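Local coordinates for protein CmeC (Campylobacter jejuni, PDB 4MT4) that probably forms, as a trimer, the outer membrane channel through which a multidrug efflux system expels its substrates from the cell, at residues L62-M67 against Y146-A151; Q69-L74 against S139-S144; A53-N58 against N466-F471; I268-P273 against F450-D455; P273-S278 against Q359-T364. One frame throughout, in Å; residues are numbered along the deposited sequence.

Contact 1 of 5, residues L62-M67 against Y146-A151; sequences LAFIHM and YDYEAA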
# COMPACT_ATOMS: atom_id res chain seq x y z
N LEU B 62 12.42 7.11 -10.67
CA LEU B 62 12.63 6.35 -9.45
C LEU B 62 13.10 4.93 -9.76
O LEU B 62 14.01 4.42 -9.12
CB LEU B 62 11.35 6.30 -8.61
CG LEU B 62 10.93 7.59 -7.91
CD1 LEU B 62 9.56 7.43 -7.26
CD2 LEU B 62 11.96 7.99 -6.87
N ALA B 63 12.46 4.31 -10.74
CA ALA B 63 12.82 2.96 -11.16
C ALA B 63 14.23 2.92 -11.75
O ALA B 63 14.94 1.93 -11.60
CB ALA B 63 11.81 2.44 -12.18
N PHE B 64 14.62 4.01 -12.41
CA PHE B 64 15.96 4.12 -12.97
C PHE B 64 16.99 4.25 -11.86
O PHE B 64 18.07 3.65 -11.92
CB PHE B 64 16.06 5.32 -13.93
CG PHE B 64 17.33 5.35 -14.74
CD1 PHE B 64 18.45 6.00 -14.27
CD2 PHE B 64 17.39 4.73 -15.98
CE1 PHE B 64 19.62 6.04 -15.01
CE2 PHE B 64 18.56 4.76 -16.73
CZ PHE B 64 19.67 5.42 -16.24
N ILE B 65 16.65 5.03 -10.84
CA ILE B 65 17.54 5.26 -9.70
C ILE B 65 17.71 3.99 -8.88
O ILE B 65 18.81 3.67 -8.43
CB ILE B 65 17.01 6.40 -8.81
CG1 ILE B 65 16.97 7.72 -9.59
CG2 ILE B 65 17.86 6.55 -7.56
CD1 ILE B 65 16.28 8.84 -8.85
N HIS B 66 16.61 3.27 -8.69
CA HIS B 66 16.63 2.00 -7.97
C HIS B 66 17.59 1.02 -8.64
O HIS B 66 18.25 0.23 -7.97
CB HIS B 66 15.23 1.39 -7.90
CG HIS B 66 14.29 2.15 -7.01
ND1 HIS B 66 14.72 2.91 -5.95
CD2 HIS B 66 12.94 2.25 -7.02
CE1 HIS B 66 13.68 3.46 -5.35
NE2 HIS B 66 12.59 3.07 -5.98
N MET B 67 17.66 1.08 -9.97
CA MET B 67 18.57 0.25 -10.74
C MET B 67 20.02 0.67 -10.51
O MET B 67 20.90 -0.18 -10.37
CB MET B 67 18.23 0.34 -12.23
CG MET B 67 19.15 -0.44 -13.15
SD MET B 67 18.64 -0.35 -14.87
CE MET B 67 18.58 1.42 -15.11
N TYR B 146 14.93 -5.59 -14.67
CA TYR B 146 13.62 -6.11 -15.07
C TYR B 146 12.50 -5.29 -14.44
O TYR B 146 11.43 -5.13 -15.03
CB TYR B 146 13.49 -7.58 -14.70
CG TYR B 146 14.42 -8.50 -15.46
CD1 TYR B 146 14.74 -8.25 -16.79
CD2 TYR B 146 14.98 -9.62 -14.85
CE1 TYR B 146 15.59 -9.08 -17.49
CE2 TYR B 146 15.83 -10.46 -15.55
CZ TYR B 146 16.13 -10.18 -16.86
OH TYR B 146 16.97 -11.02 -17.56
N ASP B 147 12.75 -4.79 -13.23
CA ASP B 147 11.80 -3.92 -12.55
C ASP B 147 11.67 -2.59 -13.28
O ASP B 147 10.60 -1.98 -13.29
CB ASP B 147 12.22 -3.68 -11.10
CG ASP B 147 11.86 -4.84 -10.19
OD1 ASP B 147 10.99 -5.65 -10.57
OD2 ASP B 147 12.44 -4.93 -9.09
N TYR B 148 12.76 -2.14 -13.90
CA TYR B 148 12.74 -0.90 -14.67
C TYR B 148 11.95 -1.09 -15.96
O TYR B 148 11.19 -0.21 -16.37
CB TYR B 148 14.16 -0.44 -15.00
CG TYR B 148 14.21 0.74 -15.94
CD1 TYR B 148 13.92 2.03 -15.49
CD2 TYR B 148 14.54 0.58 -17.28
CE1 TYR B 148 13.97 3.11 -16.35
CE2 TYR B 148 14.59 1.65 -18.15
CZ TYR B 148 14.30 2.92 -17.68
OH TYR B 148 14.35 3.99 -18.54
N GLU B 149 12.14 -2.24 -16.60
CA GLU B 149 11.40 -2.58 -17.81
C GLU B 149 9.91 -2.70 -17.50
O GLU B 149 9.06 -2.28 -18.29
CB GLU B 149 11.92 -3.89 -18.41
CG GLU B 149 13.37 -3.83 -18.88
CD GLU B 149 13.53 -3.15 -20.23
OE1 GLU B 149 12.56 -2.54 -20.72
OE2 GLU B 149 14.63 -3.25 -20.80
N ALA B 150 9.60 -3.29 -16.35
CA ALA B 150 8.22 -3.43 -15.90
C ALA B 150 7.62 -2.06 -15.61
O ALA B 150 6.45 -1.81 -15.92
CB ALA B 150 8.16 -4.31 -14.67
N ALA B 151 8.42 -1.18 -15.02
CA ALA B 151 7.97 0.17 -14.70
C ALA B 151 7.76 0.99 -15.97
O ALA B 151 6.82 1.77 -16.06
CB ALA B 151 8.96 0.85 -13.78
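Y148 carries most of this helix-to-helix contact: its ring packs against A63 and F64, with M67 more loosely over one face. CD1 lies 3.7 Å from the backbone N of F64 and almost as near the carbonyl carbon of A63, so one side of the phenol is laid along the peptide that joins A63 to F64. Farther out on the same side, CE1 of Y148 meets CD2 of F64 at 3.8 Å. The two rings form an offset edge-to-face pair: the edge of F64 is turned to the face of Y148, with the planes at 74° and the centroids 5.7 Å apart. The methyl CE of M67 sits over one face of Y148, and SD of M67, 5.3 Å from the centroid of the Y148 ring and oblique to it, makes a Met-aromatic contact. Beside this aromatic cluster two small residues let the backbones close up, CB of A63 reaching CB of A151 at 3.6 Å.

Both aromatic side chains have CG anti to their own backbone N, which makes them run side by side in the same direction. The phenol is also held at its tip, where OH of Y148 is hydrogen-bonded to OG of S464 in the C-terminal tail; L467 of the same tail packs on F64.

The segment axes approach to 8.9 Å and are nearly antiparallel, at 174°. Helix 58-79 thus lies along the long helix 129-195, with helix 456-463 covering M67 and Y148 through I460, and a second subunit packing on L62, I65 and H66.

Contact 2 of 5, residues Q69-L74 against S139-S144; sequences QAAAQL and SGFKAS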
# COMPACT_ATOMS: atom_id res chain seq x y z
N GLN B 69 21.10 2.20 -7.86
CA GLN B 69 21.38 1.86 -6.47
C GLN B 69 21.81 0.40 -6.35
O GLN B 69 22.72 0.07 -5.59
CB GLN B 69 20.16 2.12 -5.59
CG GLN B 69 19.85 3.60 -5.39
CD GLN B 69 18.48 3.83 -4.78
OE1 GLN B 69 17.57 3.01 -4.93
NE2 GLN B 69 18.32 4.95 -4.09
N ALA B 70 21.16 -0.47 -7.11
CA ALA B 70 21.48 -1.89 -7.12
C ALA B 70 22.86 -2.12 -7.72
O ALA B 70 23.59 -3.01 -7.30
CB ALA B 70 20.43 -2.67 -7.90
N ALA B 71 23.22 -1.30 -8.71
CA ALA B 71 24.53 -1.37 -9.33
C ALA B 71 25.62 -0.92 -8.37
O ALA B 71 26.74 -1.43 -8.39
CB ALA B 71 24.56 -0.53 -10.60
N ALA B 72 25.27 0.04 -7.51
CA ALA B 72 26.20 0.56 -6.52
C ALA B 72 26.46 -0.48 -5.43
O ALA B 72 27.60 -0.67 -5.00
CB ALA B 72 25.66 1.84 -5.90
N GLN B 73 25.40 -1.16 -5.00
CA GLN B 73 25.52 -2.20 -3.98
C GLN B 73 26.31 -3.37 -4.53
O GLN B 73 27.04 -4.04 -3.80
CB GLN B 73 24.13 -2.67 -3.52
CG GLN B 73 24.17 -3.72 -2.42
CD GLN B 73 24.87 -3.23 -1.17
OE1 GLN B 73 24.61 -2.13 -0.69
NE2 GLN B 73 25.77 -4.05 -0.64
N LEU B 74 26.16 -3.62 -5.83
CA LEU B 74 26.93 -4.65 -6.52
C LEU B 74 28.42 -4.33 -6.49
O LEU B 74 29.25 -5.22 -6.35
CB LEU B 74 26.44 -4.78 -7.96
CG LEU B 74 27.16 -5.84 -8.81
CD1 LEU B 74 26.99 -7.21 -8.18
CD2 LEU B 74 26.63 -5.83 -10.24
N SER B 139 22.24 -10.71 -8.89
CA SER B 139 20.86 -11.09 -9.19
C SER B 139 19.90 -9.98 -8.77
O SER B 139 18.84 -9.80 -9.36
CB SER B 139 20.50 -12.40 -8.49
OG SER B 139 21.35 -13.45 -8.92
N GLY B 140 20.29 -9.24 -7.73
CA GLY B 140 19.51 -8.11 -7.27
C GLY B 140 19.52 -6.98 -8.28
O GLY B 140 18.52 -6.29 -8.47
N PHE B 141 20.67 -6.80 -8.94
CA PHE B 141 20.81 -5.79 -9.98
C PHE B 141 20.01 -6.16 -11.22
O PHE B 141 19.33 -5.32 -11.81
CB PHE B 141 22.28 -5.58 -10.35
CG PHE B 141 22.47 -4.78 -11.61
CD1 PHE B 141 22.22 -3.42 -11.62
CD2 PHE B 141 22.89 -5.40 -12.77
CE1 PHE B 141 22.39 -2.68 -12.78
CE2 PHE B 141 23.07 -4.66 -13.93
CZ PHE B 141 22.81 -3.30 -13.94
N LYS B 142 20.10 -7.43 -11.62
CA LYS B 142 19.35 -7.93 -12.77
C LYS B 142 17.85 -7.81 -12.53
O LYS B 142 17.08 -7.56 -13.46
CB LYS B 142 19.72 -9.39 -13.07
CG LYS B 142 21.09 -9.57 -13.69
CD LYS B 142 21.31 -11.01 -14.13
CE LYS B 142 22.63 -11.18 -14.86
NZ LYS B 142 22.82 -12.57 -15.36
N ALA B 143 17.44 -7.99 -11.28
CA ALA B 143 16.05 -7.85 -10.90
C ALA B 143 15.61 -6.39 -11.00
O ALA B 143 14.47 -6.10 -11.37
CB ALA B 143 15.82 -8.38 -9.49
N SER B 144 16.52 -5.48 -10.67
CA SER B 144 16.24 -4.05 -10.75
C SER B 144 16.11 -3.60 -12.20
O SER B 144 15.39 -2.65 -12.50
CB SER B 144 17.33 -3.24 -10.04
OG SER B 144 18.57 -3.34 -10.72
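F141 lays its ring along the A70-A71 turn of the opposite helix, and this overlap supplies the largest share of the contact. CD1 of F141 is 3.7 Å from the backbone N of A71, while CE1 of F141 touches the methyl CB of A71 at 3.8 Å. With CG anti to the backbone N (chi1 167°), the ring leaves its helix beside the partner and flanks the interface. A70 takes the central place: its CB points at the opposite backbone and comes within 3.8 Å of CA of F141. It also meets OG of S144 at 3.4 Å, a packing contact between a methyl group and a hydroxyl. L74, one turn on, adds a looser touch from CD2 to CB of F141.

The hydroxyl of S144 is directed back to its own helix. Its OG occupies the crowded position between the backbone N and the carbonyl carbon (chi1 67°), from which it donates a very short bond to the carbonyl oxygen of F141, in the carbonyl plane and on a lone pair. That bond fixes the rotation of the serine side chain and uses its O-H within the helix, leaving the oxygen to pack against A70.

G140 contributes no side chain, and A70 and A71 only methyl groups; the segment axes accordingly come to 8.5 Å at 168°. On another side of helix 58-79, Q69 is hydrogen-bonded to E353 of the second subunit. Close antiparallel packing of this kind, with alanine, glycine and serine between the backbones, suits the all-helical periplasmic barrel of outer membrane factors, here formed by three subunits.

Contact 3 of 5, residues A53-N58 against N466-F471; sequences ALKNNN and NLDMSF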
# COMPACT_ATOMS: atom_id res chain seq x y z
N ALA B 53 6.12 11.34 -21.29
CA ALA B 53 6.14 10.42 -20.17
C ALA B 53 7.52 9.80 -20.01
O ALA B 53 8.10 9.80 -18.92
CB ALA B 53 5.09 9.34 -20.34
N LEU B 54 8.07 9.29 -21.11
CA LEU B 54 9.39 8.67 -21.10
C LEU B 54 10.49 9.67 -20.74
O LEU B 54 11.61 9.29 -20.43
CB LEU B 54 9.69 8.04 -22.46
CG LEU B 54 8.84 6.82 -22.83
CD1 LEU B 54 9.09 6.40 -24.27
CD2 LEU B 54 9.12 5.67 -21.88
N LYS B 55 10.14 10.95 -20.79
CA LYS B 55 11.09 12.01 -20.47
C LYS B 55 10.89 12.57 -19.06
O LYS B 55 11.86 12.83 -18.35
CB LYS B 55 10.97 13.15 -21.50
CG LYS B 55 11.81 14.37 -21.18
CD LYS B 55 11.52 15.51 -22.15
CE LYS B 55 12.29 16.77 -21.77
NZ LYS B 55 11.93 17.25 -20.41
N ASN B 56 9.64 12.72 -18.65
CA ASN B 56 9.34 13.45 -17.42
C ASN B 56 8.76 12.63 -16.26
O ASN B 56 8.76 13.09 -15.12
CB ASN B 56 8.37 14.60 -17.74
CG ASN B 56 8.95 15.58 -18.75
OD1 ASN B 56 10.15 15.86 -18.75
ND2 ASN B 56 8.09 16.12 -19.61
N ASN B 57 8.26 11.43 -16.54
CA ASN B 57 7.61 10.62 -15.50
C ASN B 57 8.55 10.30 -14.34
O ASN B 57 9.63 9.74 -14.54
CB ASN B 57 7.06 9.32 -16.09
CG ASN B 57 6.16 8.58 -15.12
OD1 ASN B 57 6.64 7.80 -14.29
ND2 ASN B 57 4.86 8.81 -15.22
N ASN B 58 8.13 10.67 -13.14
CA ASN B 58 8.97 10.53 -11.95
C ASN B 58 9.05 9.10 -11.43
O ASN B 58 10.07 8.71 -10.85
CB ASN B 58 8.46 11.46 -10.85
CG ASN B 58 8.77 12.91 -11.13
OD1 ASN B 58 9.90 13.27 -11.46
ND2 ASN B 58 7.76 13.77 -11.02
N ASN B 466 16.27 9.69 -23.57
CA ASN B 466 15.63 10.98 -23.34
C ASN B 466 15.13 11.18 -21.91
O ASN B 466 14.47 12.18 -21.61
CB ASN B 466 14.47 11.18 -24.32
CG ASN B 466 14.92 11.18 -25.77
OD1 ASN B 466 14.34 10.49 -26.61
ND2 ASN B 466 15.96 11.95 -26.06
N LEU B 467 15.42 10.22 -21.04
CA LEU B 467 15.01 10.32 -19.64
C LEU B 467 15.68 11.52 -18.98
O LEU B 467 16.91 11.59 -18.90
CB LEU B 467 15.33 9.04 -18.88
CG LEU B 467 14.80 8.95 -17.45
CD1 LEU B 467 13.28 9.02 -17.42
CD2 LEU B 467 15.30 7.68 -16.77
N ASP B 468 14.87 12.47 -18.52
CA ASP B 468 15.39 13.71 -17.95
C ASP B 468 16.01 13.47 -16.58
O ASP B 468 15.31 13.31 -15.58
CB ASP B 468 14.27 14.76 -17.84
CG ASP B 468 14.81 16.17 -17.65
OD1 ASP B 468 15.77 16.35 -16.88
OD2 ASP B 468 14.26 17.10 -18.29
N MET B 469 17.34 13.45 -16.54
CA MET B 469 18.08 13.36 -15.29
C MET B 469 18.96 14.60 -15.13
O MET B 469 20.03 14.54 -14.55
CB MET B 469 18.92 12.09 -15.24
CG MET B 469 18.12 10.81 -15.46
SD MET B 469 16.89 10.50 -14.18
CE MET B 469 17.93 10.17 -12.77
N SER B 470 18.48 15.72 -15.68
CA SER B 470 19.25 16.96 -15.70
C SER B 470 19.28 17.63 -14.33
O SER B 470 20.02 18.60 -14.12
CB SER B 470 18.68 17.93 -16.74
OG SER B 470 17.44 18.45 -16.30
N PHE B 471 18.47 17.12 -13.40
CA PHE B 471 18.38 17.71 -12.07
C PHE B 471 19.65 17.45 -11.26
O PHE B 471 19.91 18.12 -10.26
CB PHE B 471 17.17 17.16 -11.32
CG PHE B 471 17.21 15.67 -11.09
CD1 PHE B 471 17.77 15.16 -9.93
CD2 PHE B 471 16.66 14.79 -12.01
CE1 PHE B 471 17.81 13.80 -9.70
CE2 PHE B 471 16.70 13.42 -11.78
CZ PHE B 471 17.27 12.93 -10.63
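An Asx turn in the C-terminal tail, opening at D468, meets the end of helix 44-56 and gives this contact its polar character. K55 and D468 lie side by side and point the same way, each with CG anti to its backbone N (chi1 174° and -163°). The lysine chain runs extended until its last torsion, where a bend (chi4 -60°) turns NZ to the carboxylate. There NZ forms a salt bridge of 3.2 Å with OD2 of D468, on the anti lone pair of that oxygen. The same ammonium group donates to OD1 of N56 at 2.8 Å, so an oxygen from each segment holds it. The two carboxylate oxygens divide their work: while OD2 faces the lysine, OD1 of D468 accepts from both N and OG of S470, and these two bonds fix the rotation of the carboxylate.

Beneath the paired side chains the backbones are joined as well. N of D468 donates to O of K55 at 3.0 Å, in the carbonyl plane and on a lone pair, near the point where the helix ends. O of N466 lies alongside the root of the lysine chain, 3.5 Å from CG of K55, and also receives a CA-H...O contact from K55.

L467 turns the other way. Its side chain packs on L60 and K61 of helix 58-79, so the tail is seated across the junction of the two helices. Farther along, F471 meets the ring of F355 of the second subunit, the planes nearly parallel. From L467, the branch CD1 still reaches back to O of L54, 3.5 Å away.

Contact 4 of 5, residues I268-P273 against F450-D455; sequences ILLQRP and FEQSED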
# COMPACT_ATOMS: atom_id res chain seq x y z
N ILE B 268 6.21 -17.05 -22.92
CA ILE B 268 5.65 -15.97 -22.12
C ILE B 268 6.50 -15.68 -20.88
O ILE B 268 6.51 -14.56 -20.37
CB ILE B 268 4.20 -16.29 -21.69
CG1 ILE B 268 3.54 -15.08 -21.04
CG2 ILE B 268 4.16 -17.50 -20.76
CD1 ILE B 268 3.47 -13.87 -21.95
N LEU B 269 7.23 -16.69 -20.42
CA LEU B 269 8.09 -16.53 -19.25
C LEU B 269 9.27 -15.62 -19.56
O LEU B 269 9.81 -14.95 -18.68
CB LEU B 269 8.59 -17.89 -18.76
CG LEU B 269 7.83 -18.55 -17.61
CD1 LEU B 269 6.36 -18.77 -17.97
CD2 LEU B 269 8.49 -19.87 -17.24
N LEU B 270 9.68 -15.60 -20.83
CA LEU B 270 10.82 -14.80 -21.26
C LEU B 270 10.39 -13.45 -21.82
O LEU B 270 11.23 -12.66 -22.24
CB LEU B 270 11.63 -15.56 -22.32
CG LEU B 270 12.16 -16.94 -21.94
CD1 LEU B 270 12.84 -17.59 -23.13
CD2 LEU B 270 13.11 -16.84 -20.76
N GLN B 271 9.09 -13.18 -21.82
CA GLN B 271 8.57 -11.97 -22.45
C GLN B 271 7.92 -10.99 -21.47
O GLN B 271 7.60 -9.86 -21.85
CB GLN B 271 7.58 -12.35 -23.55
CG GLN B 271 8.24 -12.98 -24.76
CD GLN B 271 7.24 -13.55 -25.74
OE1 GLN B 271 6.17 -14.02 -25.34
NE2 GLN B 271 7.57 -13.51 -27.02
N ARG B 272 7.73 -11.41 -20.23
CA ARG B 272 7.21 -10.52 -19.20
C ARG B 272 8.29 -10.13 -18.20
O ARG B 272 8.90 -11.00 -17.57
CB ARG B 272 6.03 -11.16 -18.47
CG ARG B 272 4.72 -11.17 -19.26
CD ARG B 272 3.57 -11.70 -18.42
NE ARG B 272 3.35 -10.89 -17.22
CZ ARG B 272 2.20 -10.30 -16.92
NH1 ARG B 272 1.16 -10.43 -17.72
NH2 ARG B 272 2.10 -9.58 -15.81
N PRO B 273 8.54 -8.82 -18.05
CA PRO B 273 9.57 -8.29 -17.16
C PRO B 273 9.36 -8.66 -15.69
O PRO B 273 10.33 -8.89 -14.97
CB PRO B 273 9.45 -6.77 -17.35
CG PRO B 273 8.81 -6.61 -18.68
CD PRO B 273 7.87 -7.76 -18.82
N PHE B 450 8.98 -6.91 -24.63
CA PHE B 450 10.17 -7.26 -23.87
C PHE B 450 10.63 -8.68 -24.17
O PHE B 450 9.81 -9.60 -24.24
CB PHE B 450 9.91 -7.10 -22.37
CG PHE B 450 11.01 -7.63 -21.50
CD1 PHE B 450 12.17 -6.90 -21.29
CD2 PHE B 450 10.90 -8.87 -20.88
CE1 PHE B 450 13.18 -7.38 -20.49
CE2 PHE B 450 11.91 -9.36 -20.07
CZ PHE B 450 13.05 -8.61 -19.88
N GLU B 451 11.93 -8.85 -24.35
CA GLU B 451 12.52 -10.17 -24.55
C GLU B 451 13.70 -10.35 -23.61
O GLU B 451 14.73 -9.68 -23.73
CB GLU B 451 12.95 -10.35 -26.01
CG GLU B 451 11.80 -10.30 -27.02
CD GLU B 451 10.91 -11.53 -26.98
OE1 GLU B 451 11.26 -12.51 -26.29
OE2 GLU B 451 9.86 -11.52 -27.65
N GLN B 452 13.55 -11.27 -22.66
CA GLN B 452 14.54 -11.48 -21.60
C GLN B 452 15.91 -11.89 -22.14
O GLN B 452 16.94 -11.55 -21.56
CB GLN B 452 14.03 -12.53 -20.61
CG GLN B 452 14.97 -12.81 -19.45
CD GLN B 452 14.45 -13.90 -18.53
OE1 GLN B 452 13.32 -13.83 -18.05
NE2 GLN B 452 15.27 -14.92 -18.30
N SER B 453 15.91 -12.61 -23.25
CA SER B 453 17.14 -13.16 -23.82
C SER B 453 18.09 -12.09 -24.35
O SER B 453 19.29 -12.32 -24.48
CB SER B 453 16.81 -14.16 -24.93
OG SER B 453 15.97 -13.56 -25.91
N GLU B 454 17.55 -10.91 -24.66
CA GLU B 454 18.34 -9.83 -25.24
C GLU B 454 19.27 -9.18 -24.21
O GLU B 454 19.20 -9.46 -23.02
CB GLU B 454 17.43 -8.76 -25.84
CG GLU B 454 16.56 -9.26 -26.99
CD GLU B 454 15.68 -8.16 -27.56
OE1 GLU B 454 15.77 -7.01 -27.08
OE2 GLU B 454 14.88 -8.45 -28.48
N ASP B 455 20.16 -8.31 -24.70
CA ASP B 455 21.04 -7.55 -23.82
C ASP B 455 20.24 -6.47 -23.11
O ASP B 455 19.99 -5.40 -23.67
CB ASP B 455 22.19 -6.93 -24.62
CG ASP B 455 23.32 -6.43 -23.73
OD1 ASP B 455 23.12 -6.29 -22.51
OD2 ASP B 455 24.42 -6.17 -24.27
O HOH W 1 11.64 -15.91 -16.85
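Two direct hydrogen bonds join these loops. N of Q452 donates to O of L270 at 2.7 Å, nearly along the C=O axis and close to straight (164°). The second links side chains: NE2 of Q271 donates a hydrogen bond to OE2 of E451 at 3.1 Å, on the syn lone pair. The two side chains run side by side, the glutamine extended and the glutamate bent at chi2 (-73°), bringing the carboxylate alongside CG of Q271. The other end of that amide, OE1, is hydrogen-bonded to OG of S265.

A water adds an indirect link, donating both to O of L269 and to OE1 of Q452. A weaker CA-H...O contact forms at Q271, whose CA lies 3.2 Å from O of F450.

The apolar part is a CH-pi contact. CG of P273 stands over one face of the F450 ring, 4.1 Å from its centroid, while O of Q271 lies at the ring's edge. Elsewhere CD2 of L270 packs against the amide of Q452, the two side chains crossing at about a right angle.

Segment 450-455 turns away in a type I beta turn from E451 to E454, ahead of helix 456-463. On the 268-273 side, P273 begins helix 273-293 and R272 forms salt bridges with D274 and with E368 of helix 339-405, while E149 of helix 129-195 packs on P273 and F450.

Contact 5 of 5, residues P273-S278 against Q359-T364; sequences PDIGSS and QNTLIT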
# COMPACT_ATOMS: atom_id res chain seq x y z
N PRO B 273 8.54 -8.82 -18.05
CA PRO B 273 9.57 -8.29 -17.16
C PRO B 273 9.36 -8.66 -15.69
O PRO B 273 10.33 -8.89 -14.97
CB PRO B 273 9.45 -6.77 -17.35
CG PRO B 273 8.81 -6.61 -18.68
CD PRO B 273 7.87 -7.76 -18.82
N ASP B 274 8.10 -8.72 -15.26
CA ASP B 274 7.79 -9.00 -13.86
C ASP B 274 8.11 -10.45 -13.50
O ASP B 274 8.47 -10.74 -12.36
CB ASP B 274 6.33 -8.69 -13.56
CG ASP B 274 5.36 -9.50 -14.40
OD1 ASP B 274 5.74 -9.90 -15.52
OD2 ASP B 274 4.23 -9.74 -13.93
N ILE B 275 7.99 -11.35 -14.47
CA ILE B 275 8.33 -12.75 -14.26
C ILE B 275 9.85 -12.91 -14.14
O ILE B 275 10.34 -13.65 -13.29
CB ILE B 275 7.81 -13.64 -15.40
CG1 ILE B 275 6.28 -13.60 -15.45
CG2 ILE B 275 8.29 -15.08 -15.22
CD1 ILE B 275 5.67 -14.53 -16.48
N GLY B 276 10.58 -12.19 -14.99
CA GLY B 276 12.03 -12.21 -14.95
C GLY B 276 12.57 -11.61 -13.66
O GLY B 276 13.50 -12.14 -13.06
N SER B 277 11.97 -10.50 -13.24
CA SER B 277 12.33 -9.85 -11.99
C SER B 277 12.09 -10.78 -10.81
O SER B 277 12.94 -10.90 -9.91
CB SER B 277 11.53 -8.56 -11.80
OG SER B 277 11.65 -8.08 -10.47
N SER B 278 10.94 -11.43 -10.80
CA SER B 278 10.58 -12.35 -9.73
C SER B 278 11.53 -13.55 -9.72
O SER B 278 11.83 -14.10 -8.66
CB SER B 278 9.13 -12.80 -9.89
OG SER B 278 8.66 -13.44 -8.71
N GLN B 359 5.63 -17.89 -7.83
CA GLN B 359 4.42 -18.62 -8.18
C GLN B 359 3.25 -17.66 -8.37
O GLN B 359 2.51 -17.75 -9.35
CB GLN B 359 4.08 -19.65 -7.09
CG GLN B 359 5.17 -20.69 -6.84
CD GLN B 359 5.04 -21.91 -7.72
OE1 GLN B 359 5.08 -21.82 -8.94
NE2 GLN B 359 4.86 -23.07 -7.09
N ASN B 360 3.09 -16.74 -7.43
CA ASN B 360 2.00 -15.77 -7.46
C ASN B 360 2.09 -14.83 -8.66
O ASN B 360 1.07 -14.43 -9.22
CB ASN B 360 1.97 -14.97 -6.16
CG ASN B 360 0.67 -14.22 -5.96
OD1 ASN B 360 -0.33 -14.78 -5.50
ND2 ASN B 360 0.67 -12.93 -6.31
N THR B 361 3.31 -14.48 -9.04
CA THR B 361 3.54 -13.65 -10.22
C THR B 361 3.15 -14.41 -11.48
O THR B 361 2.61 -13.84 -12.43
CB THR B 361 5.01 -13.19 -10.32
OG1 THR B 361 5.38 -12.51 -9.11
CG2 THR B 361 5.20 -12.25 -11.50
N LEU B 362 3.43 -15.71 -11.49
CA LEU B 362 3.08 -16.57 -12.61
C LEU B 362 1.56 -16.70 -12.74
O LEU B 362 1.01 -16.54 -13.83
CB LEU B 362 3.71 -17.95 -12.45
CG LEU B 362 4.82 -18.33 -13.44
CD1 LEU B 362 5.30 -19.75 -13.20
CD2 LEU B 362 4.35 -18.16 -14.88
N ILE B 363 0.91 -17.00 -11.62
CA ILE B 363 -0.54 -17.18 -11.60
C ILE B 363 -1.28 -15.92 -12.03
O ILE B 363 -2.22 -15.98 -12.82
CB ILE B 363 -1.03 -17.60 -10.19
CG1 ILE B 363 -0.38 -18.91 -9.75
CG2 ILE B 363 -2.55 -17.71 -10.15
CD1 ILE B 363 -0.41 -20.00 -10.81
N THR B 364 -0.85 -14.78 -11.50
CA THR B 364 -1.46 -13.49 -11.81
C THR B 364 -1.29 -13.15 -13.29
O THR B 364 -2.24 -12.70 -13.94
CB THR B 364 -0.85 -12.36 -10.96
OG1 THR B 364 -1.17 -12.58 -9.58
CG2 THR B 364 -1.38 -11.01 -11.39
O HOH W 2 2.25 -10.91 -12.32
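T361 has OG1 beside its backbone N and CG2 anti to it (chi1 -56°), so that its methyl and hydroxyl groups meet different residues of the partner helix. The methyl CG2 slides past D274, 3.6 Å from OD2. The hydroxyl OG1 lies 3.4 Å from OG of S278, which is itself anti to its backbone N; OG1 of T361 is hydrogen-bonded to O of N357 in its own helix. D274 has CG in the crowded position between N and the carbonyl carbon (chi1 60°). From there OD2 accepts a hydrogen bond from a water at 2.8 Å, and the same water donates to O of T361, bridging the helices. R272 forms a salt bridge with OD2 of D274, which probably keeps the aspartate ionised.

On a neighbouring side, I275 and L362 cross at about a right angle, CD1 to CD2 at 4.2 Å.

The segment axes stand 9.5 Å apart at 168°. N58 of a third subunit packs on Q359 and N360, so helix 339-405 lies between helix 273-293 and that subunit. Antiparallel helices packed side by side in this way are characteristic of the periplasmic helical barrel of the outer membrane factor family.

Contacts 1 and 2 are successive stations of one antiparallel helix pair, their centres about 10 Å apart, with M67 of the first packing on F141 and S144 of the second. Contact 3 joins that pair from the tail side, packing against contact 1 with centres about 13 Å apart. Contacts 4 and 5 share P273 and have centres about 12 Å apart; both meet the other flank of contact 1 through Y146, and D147 probably hydrogen-bonds S277 of contact 5. Contact 1 therefore lies between the C-terminal tail and helix 273-293, whereas contacts 3 and 5, centres about 27 Å apart, do not touch. The lipid site at C1 and I124-L126 involves none of the paired segments.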